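PDB 7C7U: biofilm-associated surface protein from Staphylococcus aureus, which probably mediates cell adhesion and biofilm formation as a calcium-binding, cell wall-anchored protein whose behaviour as a functional amyloid is thought to be switchable. Local coordinates for residues A[35-40]-A[53-58]; A[356-361]-A[390-395]; A[442-447]-A[516-521]; A[462-467]-A[499-504]. All blocks are in the same frame, centred on the assembly; numbering follows the deposited sequence.

In the fold
Four contacts along one elongated chain illustrate how the same backbone solves different local problems. Contacts 1 and 4 are antiparallel strand pairs, partly buried, with apolar groups on one face and polar pairs on the other: a histidine–aspartate hydrogen bond in contact 1, a lysine–aspartate salt bridge in contact 4. Contacts 2 and 3 lie at the surface and join loops; one is tied to two calcium ions, the other rests on turns and water. Contacts 3 and 4 belong to the same seven-stranded sheet, their centres about 22 Å apart, whereas contact 1 sits in a separate N-terminal sheet, its centre about 74 Å from that of contact 3.

Contact 1 (A[35-40]-A[53-58]); sequences MLFDPG and IPFDLH
The first torsion of Asp-38 sets CG opposite the backbone N (chi1 -180°), while His-58 holds its ring beside its own N (chi1 -47°), and from these rotations carboxylate and imidazole converge on one face of an antiparallel β-strand pair. His-58 NE2 donates to the anti lone pair of Asp-38 OD2 over 3.1 Å, with that oxygen close to the plane of the ring. The other ring nitrogen, ND1, bonds to Thr-136 OG1, so both ends of the imidazole are engaged and its rotation is fixed. A water gives one hydrogen to Asp-38 OD2 and one to Asp-56 OD2; it bridges two carboxylates whose OD2 atoms are 4.4 Å apart, and would be expected to ease their mutual repulsion. Strand 210-220 packs against this polar face through Ala-212.

Beneath these groups, the backbones of Leu-36 and His-58, and of Asp-38 and Asp-56, exchange paired hydrogen bonds. Gly-40 N adds another at 2.7 Å to Pro-54 O, carrying the pairing past Pro-39. The opposite face is apolar and meets strand 163-171. There Met-35 bends its chain to put CE 3.5 Å from Leu-57 CG, a tight fit. Phe-37 and Phe-55 approach obliquely, their planes 44° apart, and Phe-37 CE1 stands 3.3 Å above the Phe-55 ring, displaced toward its rim.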
loop_
_atom_site.group_PDB
_atom_site.type_symbol
_atom_site.label_atom_id
_atom_site.label_comp_id
_atom_site.label_asym_id
_atom_site.label_seq_id
_atom_site.Cartn_x
_atom_site.Cartn_y
_atom_site.Cartn_z
ATOM N N MET A 35 10.416 17.458 0.036
ATOM C CA MET A 35 10.108 18.507 -0.913
ATOM C C MET A 35 8.888 19.268 -0.422
ATOM O O MET A 35 8.061 18.719 0.304
ATOM C CB MET A 35 9.861 17.895 -2.282
ATOM C CG MET A 35 11.094 17.210 -2.809
ATOM S SD MET A 35 11.050 17.366 -4.571
ATOM C CE MET A 35 10.597 19.072 -4.663
ATOM N N LEU A 36 8.810 20.554 -0.765
ATOM C CA LEU A 36 7.735 21.421 -0.286
ATOM C C LEU A 36 7.079 22.114 -1.473
ATOM O O LEU A 36 7.681 22.995 -2.087
ATOM C CB LEU A 36 8.259 22.465 0.699
ATOM C CG LEU A 36 8.164 22.197 2.201
ATOM C CD1 LEU A 36 8.941 20.952 2.611
ATOM C CD2 LEU A 36 8.611 23.435 3.021
ATOM N N PHE A 37 5.842 21.740 -1.765
ATOM C CA PHE A 37 5.030 22.367 -2.794
ATOM C C PHE A 37 4.290 23.545 -2.172
ATOM O O PHE A 37 3.570 23.379 -1.185
ATOM C CB PHE A 37 4.072 21.320 -3.376
ATOM C CG PHE A 37 3.172 21.832 -4.450
ATOM C CD1 PHE A 37 3.670 22.183 -5.695
ATOM C CD2 PHE A 37 1.807 21.928 -4.221
ATOM C CE1 PHE A 37 2.818 22.649 -6.697
ATOM C CE2 PHE A 37 0.946 22.370 -5.201
ATOM C CZ PHE A 37 1.452 22.741 -6.448
ATOM N N ASP A 38 4.490 24.738 -2.728
ATOM C CA ASP A 38 4.053 25.997 -2.120
ATOM C C ASP A 38 3.169 26.743 -3.118
ATOM O O ASP A 38 3.634 27.686 -3.785
ATOM C CB ASP A 38 5.300 26.796 -1.711
ATOM C CG ASP A 38 4.995 28.131 -1.063
ATOM O OD1 ASP A 38 3.830 28.438 -0.755
ATOM O OD2 ASP A 38 5.964 28.888 -0.822
ATOM N N PRO A 39 1.891 26.372 -3.246
ATOM C CA PRO A 39 1.048 27.002 -4.270
ATOM C C PRO A 39 0.356 28.277 -3.809
ATOM O O PRO A 39 0.216 28.567 -2.620
ATOM C CB PRO A 39 0.003 25.918 -4.589
ATOM C CG PRO A 39 -0.164 25.172 -3.290
ATOM C CD PRO A 39 1.222 25.205 -2.629
ATOM N N GLY A 40 -0.130 29.022 -4.795
ATOM C CA GLY A 40 -1.008 30.132 -4.497
ATOM C C GLY A 40 -2.349 29.657 -3.965
ATOM O O GLY A 40 -2.762 28.512 -4.170
ATOM N N ILE A 53 -2.808 28.257 -11.696
ATOM C CA ILE A 53 -2.478 28.117 -10.284
ATOM C C ILE A 53 -0.967 28.239 -10.160
ATOM O O ILE A 53 -0.242 27.365 -10.661
ATOM C CB ILE A 53 -2.976 26.783 -9.706
ATOM C CG1 ILE A 53 -4.501 26.698 -9.794
ATOM C CG2 ILE A 53 -2.536 26.627 -8.254
ATOM C CD1 ILE A 53 -5.036 25.303 -9.445
ATOM N N PRO A 54 -0.443 29.288 -9.542
ATOM C CA PRO A 54 1.005 29.430 -9.414
ATOM C C PRO A 54 1.540 28.657 -8.215
ATOM O O PRO A 54 0.819 28.355 -7.260
ATOM C CB PRO A 54 1.173 30.935 -9.214
ATOM C CG PRO A 54 -0.022 31.290 -8.407
ATOM C CD PRO A 54 -1.154 30.421 -8.928
ATOM N N PHE A 55 2.833 28.344 -8.276
ATOM C CA PHE A 55 3.479 27.664 -7.165
ATOM C C PHE A 55 4.981 27.901 -7.206
ATOM O O PHE A 55 5.562 28.213 -8.251
ATOM C CB PHE A 55 3.186 26.145 -7.169
ATOM C CG PHE A 55 3.769 25.395 -8.347
ATOM C CD1 PHE A 55 3.038 25.249 -9.528
ATOM C CD2 PHE A 55 5.001 24.764 -8.249
ATOM C CE1 PHE A 55 3.548 24.527 -10.595
ATOM C CE2 PHE A 55 5.525 24.050 -9.304
ATOM C CZ PHE A 55 4.798 23.920 -10.486
ATOM N N ASP A 56 5.598 27.726 -6.047
ATOM C CA ASP A 56 7.025 27.476 -5.942
ATOM C C ASP A 56 7.215 26.056 -5.443
ATOM O O ASP A 56 6.323 25.472 -4.831
ATOM C CB ASP A 56 7.714 28.462 -4.987
ATOM C CG ASP A 56 7.579 29.907 -5.448
ATOM O OD1 ASP A 56 7.768 30.178 -6.650
ATOM O OD2 ASP A 56 7.252 30.761 -4.613
ATOM N N LEU A 57 8.383 25.495 -5.715
ATOM C CA LEU A 57 8.730 24.174 -5.215
ATOM C C LEU A 57 10.080 24.292 -4.521
ATOM O O LEU A 57 11.058 24.708 -5.147
ATOM C CB LEU A 57 8.760 23.170 -6.364
ATOM C CG LEU A 57 8.794 21.677 -6.037
ATOM C CD1 LEU A 57 7.667 21.239 -5.087
ATOM C CD2 LEU A 57 8.722 20.917 -7.344
ATOM N N HIS A 58 10.130 23.968 -3.230
ATOM C CA HIS A 58 11.352 24.090 -2.446
ATOM C C HIS A 58 11.900 22.715 -2.100
ATOM O O HIS A 58 11.136 21.778 -1.831
ATOM C CB HIS A 58 11.123 24.866 -1.144
ATOM C CG HIS A 58 10.345 26.135 -1.298
ATOM N ND1 HIS A 58 10.932 27.342 -1.623
ATOM C CD2 HIS A 58 9.027 26.396 -1.119
ATOM C CE1 HIS A 58 10.006 28.284 -1.668
ATOM N NE2 HIS A 58 8.842 27.736 -1.362
HETATM O O HOH W 1 6.674 31.141 -2.157
#

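Contact 2 (A[356-361]-A[390-395]); sequences TKQKED and YDKDGL. With CA (calcium ion), chain D; CA (calcium ion), chain E.
Tyr-390 begins the second segment by offering its carbonyl to Gln-358, and the resulting bond, 2.8 Å from Gln-358 NE2 to Tyr-390 O, is the sound polar link between the two segments. The glutamine reaches it with CG anti to the backbone N (chi1 -168°) and its chain extended beyond, approaching a lone pair in the carbonyl plane; the same NE2 lies over one face of the tyrosine ring. Asp-391 turns away and divides its carboxylate between two calcium ions, OD1 at 2.4 Å from the chain D ion and OD2 at 2.5 Å from the chain E ion. Lys-392 returns to the first segment: its CB packs 3.7 Å from Thr-356 CG2 and its CG meets Gln-358 CB, the lysine and threonine running past each other in opposite directions. The placement of its ammonium end is doubtful. Asp-393 repeats the bridging of Asp-391, with OD2 at 2.1 Å from the chain E ion, while OD1 binds the chain D ion and accepts from Leu-395 N in an Asx turn. Gly-394 turns the chain at a positive phi (94°) that would jam a side chain against the preceding carbonyl O, and Leu-395 O lies 2.3 Å from the chain D ion. Asp-389 and Glu-400 complete that site, and Glu-400, Asp-407, Asn-410 and Asp-420 the other; the sequence is the DxDxDG loop of an EF-hand-like calcium site.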
loop_
_atom_site.group_PDB
_atom_site.type_symbol
_atom_site.label_atom_id
_atom_site.label_comp_id
_atom_site.label_asym_id
_atom_site.label_seq_id
_atom_site.Cartn_x
_atom_site.Cartn_y
_atom_site.Cartn_z
ATOM N N THR A 356 -17.837 -1.545 1.714
ATOM C CA THR A 356 -16.664 -0.839 2.222
ATOM C C THR A 356 -16.276 0.300 1.282
ATOM O O THR A 356 -16.700 0.355 0.123
ATOM C CB THR A 356 -15.476 -1.794 2.450
ATOM O OG1 THR A 356 -14.516 -1.147 3.292
ATOM C CG2 THR A 356 -14.778 -2.181 1.146
ATOM N N LYS A 357 -15.508 1.255 1.813
ATOM C CA LYS A 357 -14.999 2.354 1.002
ATOM C C LYS A 357 -13.731 1.934 0.266
ATOM O O LYS A 357 -12.884 1.223 0.812
ATOM C CB LYS A 357 -14.724 3.585 1.876
ATOM C CG LYS A 357 -15.960 4.251 2.480
ATOM C CD LYS A 357 -15.578 5.579 3.158
ATOM C CE LYS A 357 -16.735 6.161 3.972
ATOM N NZ LYS A 357 -16.693 5.709 5.398
ATOM N N GLN A 358 -13.609 2.353 -0.996
ATOM C CA GLN A 358 -12.374 2.116 -1.739
ATOM C C GLN A 358 -11.306 3.176 -1.438
ATOM O O GLN A 358 -10.111 2.906 -1.582
ATOM C CB GLN A 358 -12.659 2.098 -3.239
ATOM C CG GLN A 358 -11.491 1.572 -4.083
ATOM C CD GLN A 358 -11.774 1.658 -5.567
ATOM O OE1 GLN A 358 -12.639 2.423 -5.986
ATOM N NE2 GLN A 358 -11.033 0.899 -6.374
ATOM N N LYS A 359 -11.695 4.393 -1.071
ATOM C CA LYS A 359 -10.662 5.332 -0.641
ATOM C C LYS A 359 -11.255 6.332 0.327
ATOM O O LYS A 359 -12.479 6.482 0.435
ATOM C CB LYS A 359 -9.979 6.047 -1.817
ATOM C CG LYS A 359 -10.875 6.871 -2.711
ATOM C CD LYS A 359 -10.053 7.565 -3.789
ATOM C CE LYS A 359 -10.314 9.077 -3.806
ATOM N NZ LYS A 359 -9.425 9.879 -2.878
ATOM N N GLU A 360 -10.364 7.005 1.053
ATOM C CA GLU A 360 -10.774 8.106 1.906
ATOM C C GLU A 360 -9.560 8.979 2.197
ATOM O O GLU A 360 -8.506 8.476 2.594
ATOM C CB GLU A 360 -11.400 7.615 3.218
ATOM C CG GLU A 360 -12.271 8.704 3.858
ATOM C CD GLU A 360 -13.024 8.252 5.106
ATOM O OE1 GLU A 360 -12.956 7.062 5.473
ATOM O OE2 GLU A 360 -13.683 9.104 5.731
ATOM N N ASP A 361 -9.725 10.276 2.012
ATOM C CA ASP A 361 -8.693 11.265 2.326
ATOM C C ASP A 361 -8.979 11.927 3.663
ATOM O O ASP A 361 -10.123 12.300 3.946
ATOM C CB ASP A 361 -8.637 12.342 1.248
ATOM C CG ASP A 361 -8.123 11.816 -0.058
ATOM O OD1 ASP A 361 -7.223 10.946 -0.029
ATOM O OD2 ASP A 361 -8.625 12.253 -1.109
ATOM N N TYR A 390 -7.715 -0.534 -2.681
ATOM C CA TYR A 390 -7.964 -0.547 -4.115
ATOM C C TYR A 390 -8.929 -1.664 -4.509
ATOM O O TYR A 390 -9.822 -1.460 -5.343
ATOM C CB TYR A 390 -6.641 -0.682 -4.866
ATOM C CG TYR A 390 -6.796 -0.608 -6.372
ATOM C CD1 TYR A 390 -7.275 -1.698 -7.105
ATOM C CD2 TYR A 390 -6.480 0.561 -7.061
ATOM C CE1 TYR A 390 -7.424 -1.621 -8.481
ATOM C CE2 TYR A 390 -6.628 0.647 -8.435
ATOM C CZ TYR A 390 -7.099 -0.446 -9.139
ATOM O OH TYR A 390 -7.244 -0.358 -10.505
ATOM N N ASP A 391 -8.794 -2.835 -3.888
ATOM C CA ASP A 391 -9.595 -3.996 -4.252
ATOM C C ASP A 391 -10.744 -4.271 -3.287
ATOM O O ASP A 391 -11.369 -5.337 -3.375
ATOM C CB ASP A 391 -8.689 -5.223 -4.357
ATOM C CG ASP A 391 -7.860 -5.455 -3.106
ATOM O OD1 ASP A 391 -8.251 -4.984 -2.021
ATOM O OD2 ASP A 391 -6.824 -6.148 -3.199
ATOM N N LYS A 392 -11.028 -3.356 -2.365
ATOM C CA LYS A 392 -12.160 -3.474 -1.443
ATOM C C LYS A 392 -12.205 -4.848 -0.757
ATOM O O LYS A 392 -13.253 -5.489 -0.669
ATOM C CB LYS A 392 -13.481 -3.190 -2.182
ATOM C CG LYS A 392 -13.478 -1.877 -3.018
ATOM C CD LYS A 392 -14.813 -1.606 -3.729
ATOM C CE LYS A 392 -15.911 -0.984 -2.868
ATOM N NZ LYS A 392 -15.474 -0.530 -1.541
ATOM N N ASP A 393 -11.058 -5.305 -0.254
ATOM C CA ASP A 393 -11.034 -6.519 0.565
ATOM C C ASP A 393 -10.885 -6.232 2.057
ATOM O O ASP A 393 -10.712 -7.171 2.846
ATOM C CB ASP A 393 -9.916 -7.471 0.113
ATOM C CG ASP A 393 -8.530 -6.895 0.286
ATOM O OD1 ASP A 393 -8.371 -5.859 0.964
ATOM O OD2 ASP A 393 -7.576 -7.492 -0.264
ATOM N N GLY A 394 -10.907 -4.958 2.459
ATOM C CA GLY A 394 -10.809 -4.597 3.855
ATOM C C GLY A 394 -9.410 -4.292 4.356
ATOM O O GLY A 394 -9.277 -3.767 5.463
ATOM N N LEU A 395 -8.369 -4.615 3.596
ATOM C CA LEU A 395 -6.986 -4.336 3.984
ATOM C C LEU A 395 -6.452 -3.163 3.172
ATOM O O LEU A 395 -6.353 -3.263 1.944
ATOM C CB LEU A 395 -6.092 -5.547 3.739
ATOM C CG LEU A 395 -6.458 -6.858 4.427
ATOM C CD1 LEU A 395 -5.372 -7.905 4.125
ATOM C CD2 LEU A 395 -6.631 -6.677 5.920
HETATM CA CA CA D . -7.028 -4.145 -0.092
HETATM CA CA CA E . -5.866 -7.773 -1.504
HETATM O O HOH W 2 -5.537 -2.739 -1.639
#

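Contact 3 (A[442-447]-A[516-521]); sequences TTEDTV and VDNSKL
Val-516 O is met by three groups of the other segment: Thr-443 N donates at 3.0 Å, almost in line with the carbonyl, Thr-442 CA makes a CA-H...O contact at 3.3 Å, and Thr-443 CG2 packs close by. These contacts finish the parallel pairing of strands 437-442 and 509-516, a first-to-last strand pairing consistent with an immunoglobulin-like sandwich. Beyond it both segments enter type I turns. Thr-442 OG1, between backbone N and carbonyl carbon (chi1 82°), accepts from Glu-444 N in an ST turn. In the other turn Asp-517 OD1 accepts from Ser-519 N, which makes an Asx turn, and also from Ser-519 OG, from above the carboxylate plane.

Asn-518 crosses the middle of the first turn, its CB 3.3 Å from Thr-443 OG1. Its amide lies obliquely beside the Glu-444 carboxylate, ND2 3.5 Å from CD, planes 35° apart. One water joins Thr-443 OG1 to Asn-518 N, another Glu-444 OE2 to Asn-518 OD1, weakly at the asparagine. Asp-445 OD2 accepts from Thr-442 N, its carboxylate also bonding Thr-541 and Ser-542. The chemistry implies a hydrated edge: local turn bonds shape each loop, one backbone hydrogen bond joins them directly, and water adds further polar links.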
loop_
_atom_site.group_PDB
_atom_site.type_symbol
_atom_site.label_atom_id
_atom_site.label_comp_id
_atom_site.label_asym_id
_atom_site.label_seq_id
_atom_site.Cartn_x
_atom_site.Cartn_y
_atom_site.Cartn_z
ATOM N N THR A 442 -3.943 -45.663 -1.244
ATOM C CA THR A 442 -4.431 -46.908 -0.647
ATOM C C THR A 442 -3.719 -47.183 0.676
ATOM O O THR A 442 -2.730 -46.533 1.035
ATOM C CB THR A 442 -4.257 -48.133 -1.569
ATOM O OG1 THR A 442 -2.914 -48.634 -1.483
ATOM C CG2 THR A 442 -4.593 -47.819 -3.016
ATOM N N THR A 443 -4.246 -48.177 1.398
ATOM C CA THR A 443 -3.652 -48.646 2.644
ATOM C C THR A 443 -2.249 -49.215 2.456
ATOM O O THR A 443 -1.547 -49.384 3.453
ATOM C CB THR A 443 -4.535 -49.725 3.296
ATOM O OG1 THR A 443 -4.562 -50.882 2.453
ATOM C CG2 THR A 443 -5.984 -49.238 3.550
ATOM N N GLU A 444 -1.811 -49.495 1.221
ATOM C CA GLU A 444 -0.447 -49.966 0.978
ATOM C C GLU A 444 0.530 -48.844 0.629
ATOM O O GLU A 444 1.743 -49.083 0.601
ATOM C CB GLU A 444 -0.430 -51.009 -0.138
ATOM C CG GLU A 444 -0.790 -52.400 0.383
ATOM C CD GLU A 444 -0.878 -53.443 -0.711
ATOM O OE1 GLU A 444 -1.090 -53.052 -1.882
ATOM O OE2 GLU A 444 -0.740 -54.653 -0.392
ATOM N N ASP A 445 0.037 -47.641 0.381
ATOM C CA ASP A 445 0.903 -46.516 0.030
ATOM C C ASP A 445 1.585 -45.933 1.257
ATOM O O ASP A 445 1.077 -46.018 2.383
ATOM C CB ASP A 445 0.105 -45.425 -0.689
ATOM C CG ASP A 445 -0.190 -45.795 -2.126
ATOM O OD1 ASP A 445 0.788 -46.031 -2.873
ATOM O OD2 ASP A 445 -1.384 -45.893 -2.500
ATOM N N THR A 446 2.766 -45.350 1.033
ATOM C CA THR A 446 3.559 -44.792 2.115
ATOM C C THR A 446 3.822 -43.300 1.948
ATOM O O THR A 446 4.588 -42.736 2.735
ATOM C CB THR A 446 4.887 -45.549 2.246
ATOM O OG1 THR A 446 5.591 -45.486 1.004
ATOM C CG2 THR A 446 4.636 -47.032 2.623
ATOM N N VAL A 447 3.218 -42.649 0.948
ATOM C CA VAL A 447 3.409 -41.217 0.722
ATOM C C VAL A 447 2.072 -40.604 0.311
ATOM O O VAL A 447 1.355 -41.161 -0.526
ATOM C CB VAL A 447 4.489 -40.908 -0.344
ATOM C CG1 VAL A 447 4.752 -39.366 -0.445
ATOM C CG2 VAL A 447 5.792 -41.645 -0.051
ATOM N N VAL A 516 -7.953 -45.593 0.827
ATOM C CA VAL A 516 -8.963 -46.565 0.442
ATOM C C VAL A 516 -8.384 -47.971 0.582
ATOM O O VAL A 516 -7.175 -48.162 0.708
ATOM C CB VAL A 516 -9.478 -46.313 -0.990
ATOM C CG1 VAL A 516 -9.999 -44.863 -1.123
ATOM C CG2 VAL A 516 -8.383 -46.592 -2.018
ATOM N N ASP A 517 -9.276 -48.959 0.557
ATOM C CA ASP A 517 -8.898 -50.367 0.506
ATOM C C ASP A 517 -7.866 -50.604 -0.595
ATOM O O ASP A 517 -7.996 -50.076 -1.703
ATOM C CB ASP A 517 -10.174 -51.188 0.251
ATOM C CG ASP A 517 -9.983 -52.678 0.451
ATOM O OD1 ASP A 517 -9.079 -53.260 -0.183
ATOM O OD2 ASP A 517 -10.770 -53.260 1.228
ATOM N N ASN A 518 -6.834 -51.415 -0.299
ATOM C CA ASN A 518 -5.749 -51.563 -1.275
ATOM C C ASN A 518 -6.128 -52.417 -2.494
ATOM O O ASN A 518 -5.303 -52.558 -3.407
ATOM C CB ASN A 518 -4.476 -52.118 -0.610
ATOM C CG ASN A 518 -4.624 -53.562 -0.105
ATOM O OD1 ASN A 518 -5.360 -54.371 -0.671
ATOM N ND2 ASN A 518 -3.900 -53.885 0.970
ATOM N N SER A 519 -7.328 -52.992 -2.545
ATOM C CA SER A 519 -7.795 -53.596 -3.789
ATOM C C SER A 519 -8.423 -52.583 -4.741
ATOM O O SER A 519 -8.784 -52.961 -5.860
ATOM C CB SER A 519 -8.803 -54.716 -3.497
ATOM O OG SER A 519 -9.963 -54.205 -2.864
ATOM N N LYS A 520 -8.538 -51.316 -4.335
ATOM C CA LYS A 520 -9.156 -50.270 -5.146
ATOM C C LYS A 520 -8.117 -49.475 -5.940
ATOM O O LYS A 520 -6.917 -49.508 -5.653
ATOM C CB LYS A 520 -9.954 -49.317 -4.271
ATOM C CG LYS A 520 -11.264 -49.892 -3.768
ATOM C CD LYS A 520 -11.971 -48.927 -2.835
ATOM C CE LYS A 520 -13.248 -49.539 -2.274
ATOM N NZ LYS A 520 -13.596 -48.933 -0.957
ATOM N N LEU A 521 -8.603 -48.728 -6.935
ATOM C CA LEU A 521 -7.748 -47.898 -7.783
ATOM C C LEU A 521 -8.337 -46.494 -7.852
ATOM O O LEU A 521 -9.193 -46.207 -8.698
ATOM C CB LEU A 521 -7.592 -48.508 -9.176
ATOM C CG LEU A 521 -6.735 -47.710 -10.155
ATOM C CD1 LEU A 521 -5.333 -47.459 -9.596
ATOM C CD2 LEU A 521 -6.683 -48.402 -11.510
HETATM O O HOH W 3 -6.705 -52.569 2.345
HETATM O O HOH W 4 -2.810 -56.257 -1.977
#

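Contact 4 (A[462-467]-A[499-504]); sequences TAKVIN and AIDSPN
Thr-462 and Asp-501 bind each other twice through their backbones, Thr-462 N to Asp-501 O at 3.0 Å and Asp-501 N to Thr-462 O at 2.8 Å. Lys-464 and Ala-499 do the same two residues along, with Lys-464 N to Ala-499 O at 2.8 Å and Ala-499 N to Lys-464 O at 2.9 Å. The result is an antiparallel β-pair in the middle of a sheet, for strand 462-466 is flanked on its far side by strand 472-477 and strand 494-501 by strand 509-516; the strand order fits an immunoglobulin-like β-sandwich.

A salt bridge runs diagonally over this framework. Lys-464 runs its extended chain across to the strand position two residues beyond its own partner, Ala-499, and the first torsion of Asp-501 (chi1 -176°) swings CG to the far side from its own N, so that NZ and OD2 meet. The modelled separation is abnormally short and its exact value doubtful, but the pairing of the charges is clear. Asp-508 lies near as well: it makes a long, weak ion pair with the lysine and brings a second carboxylate close to that of Asp-501, and the lysine would be expected to offset this gathering of negative charge.

Packing takes over on the opposite face. There Ala-463 and Ile-500 form a non-hydrogen-bonded pair, Ala-463 CB 3.9 Å from Ile-500 CD1, and side chains of strand 483-487, Val-486 and Phe-484, close over them. Back on the charged face, Ile-466 reaches diagonally across the strands to Ala-499, its CD1 resting 4.1 Å from the methyl carbon CB.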
loop_
_atom_site.group_PDB
_atom_site.type_symbol
_atom_site.label_atom_id
_atom_site.label_comp_id
_atom_site.label_asym_id
_atom_site.label_seq_id
_atom_site.Cartn_x
_atom_site.Cartn_y
_atom_site.Cartn_z
ATOM N N THR A 462 4.403 -26.169 6.473
ATOM C CA THR A 462 4.507 -27.569 6.857
ATOM C C THR A 462 3.185 -28.268 6.556
ATOM O O THR A 462 2.117 -27.814 6.982
ATOM C CB THR A 462 4.879 -27.715 8.339
ATOM O OG1 THR A 462 6.110 -27.024 8.586
ATOM C CG2 THR A 462 5.027 -29.209 8.727
ATOM N N ALA A 463 3.265 -29.372 5.824
ATOM C CA ALA A 463 2.099 -30.183 5.525
ATOM C C ALA A 463 1.994 -31.308 6.539
ATOM O O ALA A 463 2.998 -31.938 6.897
ATOM C CB ALA A 463 2.172 -30.758 4.107
ATOM N N LYS A 464 0.771 -31.562 6.986
ATOM C CA LYS A 464 0.478 -32.579 7.980
ATOM C C LYS A 464 -0.660 -33.442 7.465
ATOM O O LYS A 464 -1.645 -32.921 6.925
ATOM C CB LYS A 464 0.073 -31.960 9.329
ATOM C CG LYS A 464 1.012 -30.878 9.867
ATOM C CD LYS A 464 0.219 -29.904 10.707
ATOM C CE LYS A 464 1.084 -28.911 11.438
ATOM N NZ LYS A 464 0.198 -27.924 12.137
ATOM N N VAL A 465 -0.521 -34.753 7.633
ATOM C CA VAL A 465 -1.608 -35.698 7.403
ATOM C C VAL A 465 -2.172 -36.097 8.763
ATOM O O VAL A 465 -1.440 -36.556 9.648
ATOM C CB VAL A 465 -1.137 -36.915 6.591
ATOM C CG1 VAL A 465 -2.277 -37.928 6.402
ATOM C CG2 VAL A 465 -0.608 -36.454 5.228
ATOM N N ILE A 466 -3.468 -35.876 8.939
ATOM C CA ILE A 466 -4.156 -36.038 10.213
ATOM C C ILE A 466 -5.371 -36.926 9.970
ATOM O O ILE A 466 -6.124 -36.697 9.015
ATOM C CB ILE A 466 -4.589 -34.677 10.803
ATOM C CG1 ILE A 466 -3.402 -33.719 10.923
ATOM C CG2 ILE A 466 -5.264 -34.847 12.149
ATOM C CD1 ILE A 466 -3.831 -32.277 11.142
ATOM N N ASN A 467 -5.542 -37.955 10.806
ATOM C CA ASN A 467 -6.687 -38.848 10.660
ATOM C C ASN A 467 -7.953 -38.197 11.234
ATOM O O ASN A 467 -7.919 -37.111 11.826
ATOM C CB ASN A 467 -6.384 -40.214 11.290
ATOM C CG ASN A 467 -6.340 -40.186 12.813
ATOM O OD1 ASN A 467 -6.814 -39.259 13.457
ATOM N ND2 ASN A 467 -5.741 -41.218 13.394
ATOM N N ALA A 499 -3.304 -30.829 5.909
ATOM C CA ALA A 499 -3.298 -29.496 6.506
ATOM C C ALA A 499 -1.971 -28.816 6.217
ATOM O O ALA A 499 -0.908 -29.419 6.419
ATOM C CB ALA A 499 -3.533 -29.564 8.019
ATOM N N ILE A 500 -2.046 -27.559 5.760
ATOM C CA ILE A 500 -0.890 -26.743 5.414
ATOM C C ILE A 500 -0.758 -25.646 6.467
ATOM O O ILE A 500 -1.601 -24.736 6.556
ATOM C CB ILE A 500 -1.012 -26.149 4.006
ATOM C CG1 ILE A 500 -1.507 -27.204 3.016
ATOM C CG2 ILE A 500 0.333 -25.603 3.551
ATOM C CD1 ILE A 500 -0.565 -28.370 2.808
ATOM N N ASP A 501 0.331 -25.711 7.232
ATOM C CA ASP A 501 0.530 -24.909 8.430
ATOM C C ASP A 501 1.550 -23.816 8.132
ATOM O O ASP A 501 2.700 -24.105 7.780
ATOM C CB ASP A 501 0.983 -25.805 9.586
ATOM C CG ASP A 501 1.120 -25.064 10.917
ATOM O OD1 ASP A 501 1.248 -23.825 10.949
ATOM O OD2 ASP A 501 1.124 -25.755 11.958
ATOM N N SER A 502 1.120 -22.560 8.269
ATOM C CA SER A 502 1.982 -21.388 8.175
ATOM C C SER A 502 2.402 -20.949 9.573
ATOM O O SER A 502 1.614 -21.063 10.519
ATOM C CB SER A 502 1.253 -20.237 7.471
ATOM O OG SER A 502 1.879 -18.982 7.718
ATOM N N PRO A 503 3.640 -20.484 9.772
ATOM C CA PRO A 503 4.036 -19.993 11.104
ATOM C C PRO A 503 3.439 -18.640 11.468
ATOM O O PRO A 503 3.598 -18.200 12.618
ATOM C CB PRO A 503 5.563 -19.894 11.003
ATOM C CG PRO A 503 5.826 -19.664 9.565
ATOM C CD PRO A 503 4.747 -20.423 8.805
ATOM N N ASN A 504 2.788 -17.952 10.538
ATOM C CA ASN A 504 2.306 -16.604 10.803
ATOM C C ASN A 504 0.813 -16.528 11.047
ATOM O O ASN A 504 0.301 -15.432 11.311
ATOM C CB ASN A 504 2.679 -15.680 9.647
ATOM C CG ASN A 504 4.144 -15.365 9.628
ATOM O OD1 ASN A 504 4.742 -15.114 10.672
ATOM N ND2 ASN A 504 4.741 -15.394 8.446
#